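Local structure of Non-structural maintenance of chromosomes element 1 homolog (7DG2) at residues Y159-R164 against V190-Q195. The protein probably acts as a RING-type E3 ubiquitin ligase that works with a MAGE partner within the SMC5-SMC6 complex of DNA repair. Sequence-based numbering, arbitrary orientation.
Sequences YTLHTR and VAIQSQ. With ACT (acetate ion), chain D.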
ATOM      1  N   TYR A 159      13.631 -10.784 -14.692  1.00 16.71           N
ATOM      2  CA  TYR A 159      13.312  -9.752 -13.714  1.00 16.68           C
ATOM      3  C   TYR A 159      14.438  -8.742 -13.613  1.00 17.58           C
ATOM      4  O   TYR A 159      15.611  -9.112 -13.545  1.00 17.01           O
ATOM      5  CB  TYR A 159      13.075 -10.373 -12.333  1.00 15.42           C
ATOM      6  CG  TYR A 159      11.910 -11.325 -12.332  1.00 17.31           C
ATOM      7  CD1 TYR A 159      12.081 -12.667 -12.682  1.00 16.99           C
ATOM      8  CD2 TYR A 159      10.629 -10.880 -12.017  1.00 18.68           C
ATOM      9  CE1 TYR A 159      11.019 -13.525 -12.711  1.00 19.75           C
ATOM     10  CE2 TYR A 159       9.552 -11.750 -12.037  1.00 20.70           C
ATOM     11  CZ  TYR A 159       9.760 -13.070 -12.386  1.00 20.73           C
ATOM     12  OH  TYR A 159       8.716 -13.960 -12.413  1.00 24.44           O
ATOM     13  N   THR A 160      14.075  -7.461 -13.566  1.00 15.62           N
ATOM     14  CA  THR A 160      15.026  -6.420 -13.217  1.00 15.45           C
ATOM     15  C   THR A 160      14.421  -5.584 -12.089  1.00 16.60           C
ATOM     16  O   THR A 160      13.270  -5.784 -11.687  1.00 15.89           O
ATOM     17  CB  THR A 160      15.391  -5.556 -14.445  1.00 15.01           C
ATOM     18  OG1 THR A 160      16.506  -4.703 -14.128  1.00 16.54           O
ATOM     19  CG2 THR A 160      14.199  -4.710 -14.874  1.00 18.48           C
ATOM     20  N   LEU A 161      15.217  -4.672 -11.549  1.00 15.51           N
ATOM     21  CA  LEU A 161      14.716  -3.778 -10.513  1.00 15.62           C
ATOM     22  C   LEU A 161      13.745  -2.778 -11.122  1.00 17.78           C
ATOM     23  O   LEU A 161      13.991  -2.236 -12.201  1.00 16.89           O
ATOM     24  CB  LEU A 161      15.867  -3.021  -9.850  1.00 15.33           C
ATOM     25  CG  LEU A 161      16.944  -3.828  -9.147  1.00 15.70           C
ATOM     26  CD1 LEU A 161      17.894  -2.877  -8.451  1.00 20.09           C
ATOM     27  CD2 LEU A 161      16.321  -4.796  -8.157  1.00 18.78           C
ATOM     28  N   HIS A 162      12.633  -2.533 -10.428  1.00 14.96           N
ATOM     29  CA  HIS A 162      11.716  -1.480 -10.854  1.00 17.50           C
ATOM     30  C   HIS A 162      12.376  -0.114 -10.683  1.00 14.45           C
ATOM     31  O   HIS A 162      13.258   0.068  -9.841  1.00 16.17           O
ATOM     32  CB  HIS A 162      10.416  -1.551 -10.026  1.00 17.08           C
ATOM     33  CG  HIS A 162       9.258  -0.817 -10.641  1.00 19.00           C
ATOM     34  ND1 HIS A 162       9.127   0.558 -10.591  1.00 18.02           N
ATOM     35  CD2 HIS A 162       8.176  -1.271 -11.315  1.00 22.78           C
ATOM     36  CE1 HIS A 162       8.020   0.916 -11.217  1.00 18.49           C
ATOM     37  NE2 HIS A 162       7.431  -0.174 -11.673  1.00 22.45           N
ATOM     38  N   THR A 163      11.936   0.861 -11.488  1.00 14.97           N
ATOM     39  CA  THR A 163      12.375   2.237 -11.267  1.00 16.36           C
ATOM     40  C   THR A 163      12.189   2.650  -9.809  1.00 16.52           C
ATOM     41  O   THR A 163      13.059   3.296  -9.222  1.00 16.20           O
ATOM     42  CB  THR A 163      11.610   3.180 -12.193  1.00 17.68           C
ATOM     43  OG1 THR A 163      11.838   2.784 -13.550  1.00 17.86           O
ATOM     44  CG2 THR A 163      12.080   4.618 -11.999  1.00 17.80           C
ATOM     45  N   ARG A 164      11.064   2.263  -9.206  1.00 17.24           N
ATOM     46  CA  ARG A 164      10.826   2.583  -7.799  1.00 17.00           C
ATOM     47  C   ARG A 164      11.939   2.050  -6.912  1.00 16.08           C
ATOM     48  O   ARG A 164      12.391   2.728  -5.980  1.00 16.56           O
ATOM     49  CB  ARG A 164       9.494   1.993  -7.349  1.00 17.49           C
ATOM     50  CG  ARG A 164       9.168   2.355  -5.889  1.00 17.80           C
ATOM     51  CD  ARG A 164       8.242   1.337  -5.266  1.00 21.63           C
ATOM     52  NE  ARG A 164       7.754   1.736  -3.944  1.00 16.60           N
ATOM     53  CZ  ARG A 164       6.708   1.162  -3.360  1.00 19.78           C
ATOM     54  NH1 ARG A 164       6.050   0.197  -3.983  1.00 18.45           N
ATOM     55  NH2 ARG A 164       6.303   1.559  -2.164  1.00 20.27           N
ATOM     56  N   VAL A 190      23.763   5.101 -10.440  1.00 28.74           N
ATOM     57  CA  VAL A 190      23.665   3.655 -10.608  1.00 25.03           C
ATOM     58  C   VAL A 190      22.989   3.331 -11.930  1.00 26.56           C
ATOM     59  O   VAL A 190      21.995   3.958 -12.317  1.00 26.59           O
ATOM     60  CB  VAL A 190      22.896   3.027  -9.433  1.00 24.38           C
ATOM     61  CG1 VAL A 190      22.508   1.584  -9.740  1.00 29.10           C
ATOM     62  CG2 VAL A 190      23.729   3.093  -8.160  1.00 30.64           C
ATOM     63  N   ALA A 191      23.541   2.353 -12.642  1.00 23.10           N
ATOM     64  CA  ALA A 191      22.926   1.816 -13.846  1.00 23.72           C
ATOM     65  C   ALA A 191      22.677   0.337 -13.628  1.00 24.75           C
ATOM     66  O   ALA A 191      23.585  -0.394 -13.222  1.00 23.63           O
ATOM     67  CB  ALA A 191      23.803   2.028 -15.082  1.00 24.16           C
ATOM     68  N   ILE A 192      21.447  -0.101 -13.884  1.00 21.93           N
ATOM     69  CA  ILE A 192      21.118  -1.520 -13.828  1.00 20.31           C
ATOM     70  C   ILE A 192      21.190  -2.084 -15.242  1.00 22.26           C
ATOM     71  O   ILE A 192      21.949  -3.023 -15.512  1.00 21.23           O
ATOM     72  CB  ILE A 192      19.740  -1.748 -13.180  1.00 21.30           C
ATOM     73  CG1 ILE A 192      19.730  -1.209 -11.749  1.00 23.00           C
ATOM     74  CG2 ILE A 192      19.409  -3.210 -13.172  1.00 22.40           C
ATOM     75  CD1 ILE A 192      20.758  -1.851 -10.831  1.00 22.69           C
ATOM     76  N   GLN A 193      20.413  -1.512 -16.161  1.00 23.78           N
ATOM     77  CA  GLN A 193      20.593  -1.767 -17.585  1.00 24.87           C
ATOM     78  C   GLN A 193      21.554  -0.729 -18.152  1.00 25.37           C
ATOM     79  O   GLN A 193      21.499   0.446 -17.786  1.00 27.45           O
ATOM     80  CB  GLN A 193      19.257  -1.717 -18.327  1.00 25.73           C
ATOM     81  CG  GLN A 193      18.264  -2.756 -17.834  1.00 28.07           C
ATOM     82  CD  GLN A 193      16.978  -2.748 -18.626  1.00 29.32           C
ATOM     83  OE1 GLN A 193      15.912  -2.414 -18.096  1.00 32.17           O
ATOM     84  NE2 GLN A 193      17.063  -3.125 -19.895  1.00 28.11           N
ATOM     85  N   SER A 194      22.448  -1.173 -19.032  1.00 25.02           N
ATOM     86  CA  SER A 194      23.520  -0.298 -19.484  1.00 26.78           C
ATOM     87  C   SER A 194      24.097  -0.845 -20.777  1.00 23.96           C
ATOM     88  O   SER A 194      23.825  -1.977 -21.175  1.00 26.49           O
ATOM     89  CB  SER A 194      24.631  -0.184 -18.433  1.00 23.55           C
ATOM     90  OG  SER A 194      25.323  -1.416 -18.336  1.00 28.14           O
ATOM     91  N   GLN A 195      24.905  -0.014 -21.426  1.00 28.40           N
ATOM     92  CA  GLN A 195      25.852  -0.468 -22.435  1.00 28.30           C
ATOM     93  C   GLN A 195      27.242  -0.468 -21.815  1.00 23.35           C
ATOM     94  O   GLN A 195      27.652   0.525 -21.207  1.00 27.07           O
ATOM     95  CB  GLN A 195      25.824   0.434 -23.666  1.00 32.00           C
ATOM     96  CG  GLN A 195      24.544   0.358 -24.458  1.00 35.51           C
ATOM     97  CD  GLN A 195      24.667   1.060 -25.791  1.00 43.86           C
ATOM     98  OE1 GLN A 195      25.573   1.872 -25.993  1.00 40.07           O
ATOM     99  NE2 GLN A 195      23.767   0.742 -26.719  1.00 47.85           N
TER
HETATM  100  C   ACT D 301       2.946  -0.027  -2.635  1.00 35.73           C
HETATM  101  O   ACT D 301       3.838  -0.913  -2.388  1.00 31.92           O
HETATM  102  OXT ACT D 301       2.645   1.008  -1.958  1.00 32.28           O
HETATM  103  CH3 ACT D 301       2.135  -0.249  -3.963  1.00 35.16           C
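Ile192 meets two neighbouring residues with its two branches, and its first torsion deals them out: with chi1 at -60°, CG2 stands anti to the backbone N and reaches Thr160, while CG1, beside the backbone N, carries CD1 to Leu161. On the Leu161 side, chi1 near -60° and an extended chi2 place CD1 against Ile192 CD1 at 3.9 Å, the two side chains crossing at about a right angle. A beta-branched residue suits this place, since one side chain can cover both partners. Thr160 OG1 comes within 3.4 Å of Ile192 CG2, yet its polar need is met by a hydrogen bond to the carbonyl of Gly115, so a hydroxyl can sit buried against a methyl. The contact joins the wing hairpin (strands 152-155 and 158-161) of what is consistent with a winged-helix domain to the loop after strand 190-191 of the RING-like zinc finger; Ile109 and Ile166 pack on both Leu161 and Ile192. Glu70 serves two consecutive amides, OE2 accepting from Ile192 N and OE1 from Gln193 N. His162 N-caps helix 163-176: its ND1 accepts from Arg164 N at 2.9 Å, almost straight and in the ring plane. Extended Arg164 gives NH1 to acetate O, 2.9 Å away.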